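Local coordinates for protein diaminopimelate decarboxylase (Phaeodactylum tricornutum, PDB 7JPJ) that probably catalyses the pyridoxal 5'-phosphate-dependent decarboxylation of diaminopimelate to lysine, and works as an obligate dimer, at residues 109-114 against 133-138; 127-132 against 191-196; 98-103 against 119-124. One frame throughout, in Å; residues are numbered along the deposited sequence.

Overall arrangement
All three contacts lie in the pyridoxal-binding barrel domain. Contact 3 is the innermost: two neighbouring parallel strands joined by backbone hydrogen bonds, buried and nearest the predicted cofactor lysine. Contacts 1 and 2 lie farther out and share helix 125-134, with centres about 9 Å apart; neither has a hydrogen bond between its own segments. Contact 2 is buried, a glycine-on-tyrosine and leucine packing, whereas contact 1 is only partly buried and has an exposed histidine at its margin. Helix 110-116 of contact 1 connects the strands of contact 3. Between contacts 2 and 3, Gln-127 reaches the backbone of Thr-103, and Phe-131 packs on Leu-120.

Contact 1 of 3, residues 109-114 against 133-138; sequences DFAALV and EHYAGK
Tyr-135 drives its hydroxyl end against the helix at Ala-111 and Val-114. Its OH lies 3.6 Å from CB of Val-114, and CG1 of the valine reaches CE2 of the Tyr-135 ring at 4.1 Å, the two side chains sliding past each other in opposite directions. CG of Tyr-135 is anti to the carbonyl carbon (chi1 -61°), which starts the ring off toward helix 110-116. The hydroxyl is 3.2 Å from the carbonyl O of Ala-111, at an angle too poor for a hydrogen bond; it bonds to OD1 of Asp-115 instead. This is the close-packed side, where Phe-131 also meets the Tyr-135 ring with planes inclined by about 50°. The buried Phe-110 makes only a marginal contact across the segments, its CZ 4.4 Å from CB of His-134. Helices 110-116 and 125-134 are successive outer helices of the TIM-type barrel, and Tyr-135, the first residue past the end of the second, fills part of the groove between them. An alanine in place of Tyr-135 would probably open a gap beside Val-114 and Phe-131 and leave the Asp-115 carboxylate without its hydroxyl partner. Toward solvent the contact thins out to His-134, whose imidazole lies with one face over the methyl of Ala-111. This CH-pi contact has CB of Ala-111 3.7 Å from the centroid of the His-134 ring, 20° off the normal.

Contact 2 of 3, residues 127-132 against 191-196; sequences QLERFG and ERYGLE
Gly-132 lays its bare backbone against one face of the Tyr-193 ring, with its carbonyl carbon 3.3 Å above the ring plane and offset toward the rim. CA of Gly-132 lies just 5.1 Å from CA of Tyr-193, and a CB on Gly-132 would collide with the ring. The opposite face of the phenol is covered by CD of Arg-192, so the ring is sandwiched between the helix backbone and its own neighbour's aliphatic chain. Deeper in, Leu-195 forks between two helix side chains. Its CD1 meets CD1 of Leu-128 at 3.7 Å, while its CD2 touches the edge of the Phe-131 ring, 3.9 Å from CD2 of that residue. Phe-131 has CG anti to its backbone N (chi1 -171°), from where the ring reaches the leucine. No hydrogen bond joins the segments, but Tyr-193 also bonds through its backbone to Gly-137. What brings Tyr-193 and Leu-195 to the same helix is the turn at Gly-194, the C-prime residue of a Schellman motif: Gly-194 N bonds to Glu-191 O and Leu-195 N to Val-190 O, ending helix 185-192 just before strand 196-201, the step from an outer helix into the next strand of the TIM-type barrel.

Contact 3 of 3, residues 98-103 against 119-124; sequences NISLST and KLNACS
Leu-101 is held to the neighbouring strand by both backbone polar atoms. Its N donates to O of Lys-119 at 2.9 Å, and its O accepts from N of Asn-121 at 3.0 Å. A longer bond, 3.3 Å from Lys-119 N to Ile-99 O, continues the ladder, which pairs Ser-100 with Lys-119 and Leu-101 with Leu-120. These two leucines lie side by side and point the same way, CD2 of Leu-101 resting 3.9 Å from CD1 of Leu-120. Farther along the strands, Asn-121 has CG anti to its carbonyl carbon (chi1 -69°), and from there ND2 makes a weak hydrogen bond of 3.4 Å to OG of Ser-102, whose side chain is about 8 Å from that of Lys-60, the predicted attachment lysine of the cofactor, which is not attached here. The strands run parallel and are joined through helix 110-116, a beta-alpha-beta unit of the TIM-type barrel. In the next shell, Arg-199 NE bonds to OD1 of Asn-121; with ND2 turned to the serine, this would fix the rotation of the amide. Beyond the strand ends, the Gln-127 amide bridges the two segments, its NE2 bonding to O of Thr-103 and its OE1 to N of Cys-123, whose SG packs 4.1 Å from CB of Ser-102; Ser-124, at the N-cap of the following helix with a weak bond from Gln-127 N, bonds through OG to Asp-297 of the second subunit.

Contact 1 of 3, residues 109-114 against 133-138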
loop_
_atom_site.group_PDB
_atom_site.type_symbol
_atom_site.label_atom_id
_atom_site.label_comp_id
_atom_site.label_asym_id
_atom_site.label_seq_id
_atom_site.Cartn_x
_atom_site.Cartn_y
_atom_site.Cartn_z
ATOM N N ASP A 109 -26.518 -2.047 1.631
ATOM C CA ASP A 109 -27.367 -3.074 1.040
ATOM C C ASP A 109 -27.194 -4.426 1.732
ATOM O O ASP A 109 -27.271 -5.478 1.089
ATOM C CB ASP A 109 -27.086 -3.200 -0.457
ATOM C CG ASP A 109 -25.686 -3.717 -0.748
ATOM O OD1 ASP A 109 -24.761 -3.393 0.028
ATOM O OD2 ASP A 109 -25.514 -4.449 -1.749
ATOM N N PHE A 110 -26.959 -4.413 3.046
ATOM C CA PHE A 110 -26.746 -5.665 3.766
ATOM C C PHE A 110 -28.002 -6.530 3.760
ATOM O O PHE A 110 -27.916 -7.762 3.685
ATOM C CB PHE A 110 -26.292 -5.379 5.197
ATOM C CG PHE A 110 -27.393 -4.898 6.099
ATOM C CD1 PHE A 110 -27.746 -3.559 6.123
ATOM C CD2 PHE A 110 -28.080 -5.781 6.920
ATOM C CE1 PHE A 110 -28.759 -3.109 6.945
ATOM C CE2 PHE A 110 -29.100 -5.334 7.746
ATOM C CZ PHE A 110 -29.437 -3.996 7.758
ATOM N N ALA A 111 -29.179 -5.902 3.827
ATOM C CA ALA A 111 -30.427 -6.658 3.856
ATOM C C ALA A 111 -30.608 -7.473 2.583
ATOM O O ALA A 111 -31.109 -8.603 2.628
ATOM C CB ALA A 111 -31.609 -5.709 4.061
ATOM N N ALA A 112 -30.207 -6.918 1.438
ATOM C CA ALA A 112 -30.291 -7.668 0.189
ATOM C C ALA A 112 -29.405 -8.906 0.234
ATOM O O ALA A 112 -29.803 -9.983 -0.229
ATOM C CB ALA A 112 -29.905 -6.771 -0.987
ATOM N N LEU A 113 -28.202 -8.774 0.796
ATOM C CA LEU A 113 -27.298 -9.916 0.895
ATOM C C LEU A 113 -27.840 -10.972 1.852
ATOM O O LEU A 113 -27.796 -12.170 1.550
ATOM C CB LEU A 113 -25.911 -9.447 1.335
ATOM C CG LEU A 113 -25.287 -8.316 0.510
ATOM C CD1 LEU A 113 -23.960 -7.875 1.106
ATOM C CD2 LEU A 113 -25.109 -8.732 -0.941
ATOM N N VAL A 114 -28.362 -10.547 3.007
ATOM C CA VAL A 114 -28.891 -11.500 3.979
ATOM C C VAL A 114 -30.063 -12.273 3.385
ATOM O O VAL A 114 -30.240 -13.467 3.657
ATOM C CB VAL A 114 -29.287 -10.775 5.281
ATOM C CG1 VAL A 114 -29.843 -11.764 6.296
ATOM C CG2 VAL A 114 -28.095 -10.037 5.862
ATOM N N GLU A 133 -33.404 -3.830 13.647
ATOM C CA GLU A 133 -34.421 -2.899 13.167
ATOM C C GLU A 133 -35.085 -3.413 11.896
ATOM O O GLU A 133 -36.292 -3.230 11.696
ATOM C CB GLU A 133 -33.803 -1.519 12.920
ATOM C CG GLU A 133 -33.611 -0.667 14.169
ATOM C CD GLU A 133 -32.903 0.655 13.887
ATOM O OE1 GLU A 133 -32.716 1.441 14.841
ATOM O OE2 GLU A 133 -32.534 0.911 12.718
ATOM N N HIS A 134 -34.314 -4.066 11.026
ATOM C CA HIS A 134 -34.843 -4.507 9.741
ATOM C C HIS A 134 -35.570 -5.842 9.841
ATOM O O HIS A 134 -36.499 -6.094 9.065
ATOM C CB HIS A 134 -33.709 -4.601 8.719
ATOM C CG HIS A 134 -34.180 -4.708 7.302
ATOM N ND1 HIS A 134 -34.451 -5.917 6.699
ATOM C CD2 HIS A 134 -34.431 -3.757 6.371
ATOM C CE1 HIS A 134 -34.847 -5.707 5.456
ATOM N NE2 HIS A 134 -34.843 -4.405 5.232
ATOM N N TYR A 135 -35.173 -6.702 10.777
ATOM C CA TYR A 135 -35.751 -8.030 10.945
ATOM C C TYR A 135 -36.379 -8.180 12.324
ATOM O O TYR A 135 -36.220 -9.202 12.991
ATOM C CB TYR A 135 -34.701 -9.114 10.724
ATOM C CG TYR A 135 -34.095 -9.111 9.341
ATOM C CD1 TYR A 135 -34.861 -9.437 8.230
ATOM C CD2 TYR A 135 -32.758 -8.793 9.146
ATOM C CE1 TYR A 135 -34.316 -9.436 6.960
ATOM C CE2 TYR A 135 -32.202 -8.791 7.880
ATOM C CZ TYR A 135 -32.985 -9.113 6.789
ATOM O OH TYR A 135 -32.435 -9.114 5.523
ATOM N N ALA A 136 -37.108 -7.157 12.762
ATOM C CA ALA A 136 -37.639 -7.127 14.119
ATOM C C ALA A 136 -38.705 -8.200 14.313
ATOM O O ALA A 136 -39.671 -8.277 13.546
ATOM C CB ALA A 136 -38.214 -5.744 14.427
ATOM N N GLY A 137 -38.524 -9.026 15.345
ATOM C CA GLY A 137 -39.475 -10.060 15.712
ATOM C C GLY A 137 -39.822 -11.031 14.602
ATOM O O GLY A 137 -40.961 -11.043 14.124
ATOM N N LYS A 138 -38.862 -11.861 14.188
ATOM C CA LYS A 138 -39.078 -12.746 13.045
ATOM C C LYS A 138 -38.694 -14.216 13.258
ATOM O O LYS A 138 -39.320 -15.086 12.644
ATOM C CB LYS A 138 -38.359 -12.182 11.815
ATOM C CG LYS A 138 -39.230 -11.200 11.039
ATOM C CD LYS A 138 -38.509 -10.576 9.856
ATOM C CE LYS A 138 -39.379 -9.510 9.193
ATOM N NZ LYS A 138 -40.716 -10.039 8.784
#

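Contact 2 of 3, residues 127-132 against 191-196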
loop_
_atom_site.group_PDB
_atom_site.type_symbol
_atom_site.label_atom_id
_atom_site.label_comp_id
_atom_site.label_asym_id
_atom_site.label_seq_id
_atom_site.Cartn_x
_atom_site.Cartn_y
_atom_site.Cartn_z
ATOM N N GLN A 127 -24.239 -2.412 14.336
ATOM C CA GLN A 127 -24.612 -3.345 13.279
ATOM C C GLN A 127 -25.736 -4.265 13.726
ATOM O O GLN A 127 -26.654 -4.559 12.951
ATOM C CB GLN A 127 -23.400 -4.164 12.843
ATOM C CG GLN A 127 -22.329 -3.357 12.148
ATOM C CD GLN A 127 -21.215 -4.227 11.613
ATOM O OE1 GLN A 127 -21.145 -5.420 11.912
ATOM N NE2 GLN A 127 -20.337 -3.637 10.810
ATOM N N LEU A 128 -25.676 -4.738 14.971
ATOM C CA LEU A 128 -26.744 -5.579 15.493
ATOM C C LEU A 128 -28.069 -4.828 15.514
ATOM O O LEU A 128 -29.111 -5.377 15.139
ATOM C CB LEU A 128 -26.378 -6.071 16.893
ATOM C CG LEU A 128 -27.157 -7.264 17.443
ATOM C CD1 LEU A 128 -27.033 -8.452 16.506
ATOM C CD2 LEU A 128 -26.662 -7.617 18.834
ATOM N N GLU A 129 -28.047 -3.563 15.936
ATOM C CA GLU A 129 -29.282 -2.792 16.006
ATOM C C GLU A 129 -29.855 -2.535 14.618
ATOM O O GLU A 129 -31.075 -2.606 14.424
ATOM C CB GLU A 129 -29.039 -1.476 16.744
ATOM C CG GLU A 129 -28.844 -1.638 18.242
ATOM C CD GLU A 129 -28.451 -0.339 18.919
ATOM O OE1 GLU A 129 -27.973 0.576 18.214
ATOM O OE2 GLU A 129 -28.623 -0.234 20.151
ATOM N N ARG A 130 -28.994 -2.237 13.639
ATOM C CA ARG A 130 -29.469 -2.066 12.269
ATOM C C ARG A 130 -30.055 -3.364 11.727
ATOM O O ARG A 130 -31.079 -3.352 11.033
ATOM C CB ARG A 130 -28.331 -1.569 11.376
ATOM C CG ARG A 130 -27.855 -0.154 11.694
ATOM C CD ARG A 130 -26.692 0.255 10.803
ATOM N NE ARG A 130 -27.080 0.302 9.397
ATOM C CZ ARG A 130 -26.226 0.434 8.386
ATOM N NH1 ARG A 130 -24.923 0.534 8.623
ATOM N NH2 ARG A 130 -26.676 0.463 7.138
ATOM N N PHE A 131 -29.419 -4.496 12.037
ATOM C CA PHE A 131 -29.970 -5.791 11.649
ATOM C C PHE A 131 -31.301 -6.045 12.345
ATOM O O PHE A 131 -32.273 -6.481 11.715
ATOM C CB PHE A 131 -28.965 -6.897 11.977
ATOM C CG PHE A 131 -29.342 -8.246 11.437
ATOM C CD1 PHE A 131 -28.954 -8.630 10.165
ATOM C CD2 PHE A 131 -30.075 -9.135 12.206
ATOM C CE1 PHE A 131 -29.293 -9.875 9.669
ATOM C CE2 PHE A 131 -30.419 -10.376 11.715
ATOM C CZ PHE A 131 -30.027 -10.747 10.444
ATOM N N GLY A 132 -31.367 -5.768 13.649
ATOM C CA GLY A 132 -32.597 -6.009 14.387
ATOM C C GLY A 132 -33.728 -5.084 13.980
ATOM O O GLY A 132 -34.895 -5.484 13.973
ATOM N N GLU A 191 -33.263 -9.435 22.570
ATOM C CA GLU A 191 -34.663 -9.580 22.958
ATOM C C GLU A 191 -35.522 -8.473 22.356
ATOM O O GLU A 191 -36.677 -8.710 21.981
ATOM C CB GLU A 191 -34.788 -9.586 24.483
ATOM C CG GLU A 191 -36.202 -9.330 24.996
ATOM C CD GLU A 191 -36.302 -9.393 26.508
ATOM O OE1 GLU A 191 -37.382 -9.759 27.022
ATOM O OE2 GLU A 191 -35.300 -9.069 27.182
ATOM N N ARG A 192 -34.971 -7.260 22.250
ATOM C CA ARG A 192 -35.743 -6.128 21.747
ATOM C C ARG A 192 -36.259 -6.383 20.336
ATOM O O ARG A 192 -37.401 -6.035 20.012
ATOM C CB ARG A 192 -34.890 -4.863 21.784
ATOM C CG ARG A 192 -35.678 -3.577 21.650
ATOM C CD ARG A 192 -34.860 -2.534 20.918
ATOM N NE ARG A 192 -35.423 -1.194 21.048
ATOM C CZ ARG A 192 -34.747 -0.083 20.787
ATOM N NH1 ARG A 192 -33.484 -0.159 20.384
ATOM N NH2 ARG A 192 -35.328 1.102 20.925
ATOM N N TYR A 193 -35.440 -6.996 19.484
ATOM C CA TYR A 193 -35.821 -7.285 18.108
ATOM C C TYR A 193 -36.139 -8.757 17.881
ATOM O O TYR A 193 -36.289 -9.177 16.729
ATOM C CB TYR A 193 -34.720 -6.825 17.151
ATOM C CG TYR A 193 -34.365 -5.361 17.295
ATOM C CD1 TYR A 193 -35.272 -4.368 16.942
ATOM C CD2 TYR A 193 -33.122 -4.971 17.780
ATOM C CE1 TYR A 193 -34.954 -3.027 17.069
ATOM C CE2 TYR A 193 -32.795 -3.633 17.911
ATOM C CZ TYR A 193 -33.715 -2.665 17.555
ATOM O OH TYR A 193 -33.392 -1.332 17.684
ATOM N N GLY A 194 -36.251 -9.546 18.945
ATOM C CA GLY A 194 -36.587 -10.951 18.796
ATOM C C GLY A 194 -35.579 -11.747 18.000
ATOM O O GLY A 194 -35.945 -12.738 17.360
ATOM N N LEU A 195 -34.312 -11.340 18.024
ATOM C CA LEU A 195 -33.277 -12.024 17.268
ATOM C C LEU A 195 -33.005 -13.411 17.847
ATOM O O LEU A 195 -33.438 -13.758 18.949
ATOM C CB LEU A 195 -31.987 -11.205 17.265
ATOM C CG LEU A 195 -32.046 -9.823 16.623
ATOM C CD1 LEU A 195 -30.692 -9.153 16.716
ATOM C CD2 LEU A 195 -32.496 -9.934 15.178
ATOM N N GLU A 196 -32.267 -14.208 17.081
ATOM C CA GLU A 196 -31.800 -15.519 17.518
ATOM C C GLU A 196 -30.308 -15.609 17.228
ATOM O O GLU A 196 -29.900 -15.611 16.062
ATOM C CB GLU A 196 -32.561 -16.644 16.819
ATOM C CG GLU A 196 -32.084 -18.037 17.214
ATOM C CD GLU A 196 -33.151 -19.099 17.027
ATOM O OE1 GLU A 196 -32.875 -20.097 16.328
ATOM O OE2 GLU A 196 -34.263 -18.934 17.576
#

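Contact 3 of 3, residues 98-103 against 119-124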
loop_
_atom_site.group_PDB
_atom_site.type_symbol
_atom_site.label_atom_id
_atom_site.label_comp_id
_atom_site.label_asym_id
_atom_site.label_seq_id
_atom_site.Cartn_x
_atom_site.Cartn_y
_atom_site.Cartn_z
ATOM N N ASN A 98 -22.681 -20.083 1.530
ATOM C CA ASN A 98 -21.299 -20.408 1.856
ATOM C C ASN A 98 -20.482 -19.182 2.238
ATOM O O ASN A 98 -19.286 -19.317 2.518
ATOM C CB ASN A 98 -20.625 -21.125 0.682
ATOM C CG ASN A 98 -21.209 -22.499 0.420
ATOM O OD1 ASN A 98 -22.339 -22.797 0.813
ATOM N ND2 ASN A 98 -20.435 -23.349 -0.244
ATOM N N ILE A 99 -21.089 -18.000 2.260
ATOM C CA ILE A 99 -20.399 -16.758 2.582
ATOM C C ILE A 99 -20.872 -16.277 3.945
ATOM O O ILE A 99 -22.076 -16.283 4.228
ATOM C CB ILE A 99 -20.643 -15.682 1.508
ATOM C CG1 ILE A 99 -20.363 -16.244 0.112
ATOM C CG2 ILE A 99 -19.785 -14.455 1.779
ATOM C CD1 ILE A 99 -20.676 -15.277 -1.011
ATOM N N SER A 100 -19.926 -15.870 4.787
ATOM C CA SER A 100 -20.218 -15.168 6.027
ATOM C C SER A 100 -19.552 -13.799 5.978
ATOM O O SER A 100 -18.435 -13.662 5.469
ATOM C CB SER A 100 -19.738 -15.958 7.252
ATOM O OG SER A 100 -18.328 -15.924 7.368
ATOM N N LEU A 101 -20.240 -12.785 6.499
ATOM C CA LEU A 101 -19.796 -11.396 6.400
ATOM C C LEU A 101 -19.389 -10.884 7.778
ATOM O O LEU A 101 -20.228 -10.758 8.677
ATOM C CB LEU A 101 -20.893 -10.520 5.799
ATOM C CG LEU A 101 -20.679 -9.007 5.842
ATOM C CD1 LEU A 101 -19.420 -8.609 5.083
ATOM C CD2 LEU A 101 -21.894 -8.280 5.289
ATOM N N SER A 102 -18.100 -10.591 7.936
ATOM C CA SER A 102 -17.559 -9.940 9.126
ATOM C C SER A 102 -16.797 -8.709 8.655
ATOM O O SER A 102 -15.705 -8.831 8.090
ATOM C CB SER A 102 -16.650 -10.880 9.917
ATOM O OG SER A 102 -17.115 -12.218 9.859
ATOM N N THR A 103 -17.368 -7.527 8.881
ATOM C CA THR A 103 -16.856 -6.308 8.278
ATOM C C THR A 103 -16.802 -5.192 9.311
ATOM O O THR A 103 -17.564 -5.179 10.280
ATOM C CB THR A 103 -17.724 -5.880 7.080
ATOM O OG1 THR A 103 -17.191 -4.687 6.495
ATOM C CG2 THR A 103 -19.163 -5.632 7.513
ATOM N N LYS A 119 -24.842 -15.233 5.620
ATOM C CA LYS A 119 -24.863 -15.189 7.075
ATOM C C LYS A 119 -24.056 -13.995 7.569
ATOM O O LYS A 119 -22.911 -13.796 7.151
ATOM C CB LYS A 119 -24.303 -16.489 7.652
ATOM C CG LYS A 119 -24.972 -17.746 7.112
ATOM C CD LYS A 119 -24.464 -18.987 7.819
ATOM C CE LYS A 119 -25.238 -20.226 7.394
ATOM N NZ LYS A 119 -25.019 -20.568 5.963
ATOM N N LEU A 120 -24.651 -13.201 8.453
ATOM C CA LEU A 120 -24.017 -11.993 8.963
ATOM C C LEU A 120 -23.513 -12.218 10.381
ATOM O O LEU A 120 -24.247 -12.723 11.237
ATOM C CB LEU A 120 -24.987 -10.810 8.939
ATOM C CG LEU A 120 -24.451 -9.544 9.616
ATOM C CD1 LEU A 120 -23.254 -8.992 8.853
ATOM C CD2 LEU A 120 -25.536 -8.490 9.757
ATOM N N ASN A 121 -22.260 -11.842 10.624
ATOM C CA ASN A 121 -21.698 -11.788 11.968
ATOM C C ASN A 121 -21.666 -10.324 12.390
ATOM O O ASN A 121 -20.871 -9.539 11.866
ATOM C CB ASN A 121 -20.302 -12.405 12.011
ATOM C CG ASN A 121 -20.319 -13.909 11.808
ATOM O OD1 ASN A 121 -21.332 -14.571 12.042
ATOM N ND2 ASN A 121 -19.193 -14.459 11.366
ATOM N N ALA A 122 -22.544 -9.956 13.321
ATOM C CA ALA A 122 -22.598 -8.587 13.816
ATOM C C ALA A 122 -21.315 -8.263 14.573
ATOM O O ALA A 122 -20.947 -8.970 15.517
ATOM C CB ALA A 122 -23.818 -8.397 14.713
ATOM N N CYS A 123 -20.635 -7.194 14.165
ATOM C CA CYS A 123 -19.332 -6.853 14.715
ATOM C C CYS A 123 -19.356 -5.638 15.633
ATOM O O CYS A 123 -18.312 -5.279 16.185
ATOM C CB CYS A 123 -18.329 -6.628 13.580
ATOM S SG CYS A 123 -17.988 -8.125 12.611
ATOM N N SER A 124 -20.508 -4.997 15.812
ATOM C CA SER A 124 -20.636 -3.899 16.761
ATOM C C SER A 124 -22.095 -3.799 17.178
ATOM O O SER A 124 -22.979 -4.406 16.569
ATOM C CB SER A 124 -20.149 -2.574 16.171
ATOM O OG SER A 124 -20.991 -2.139 15.117
#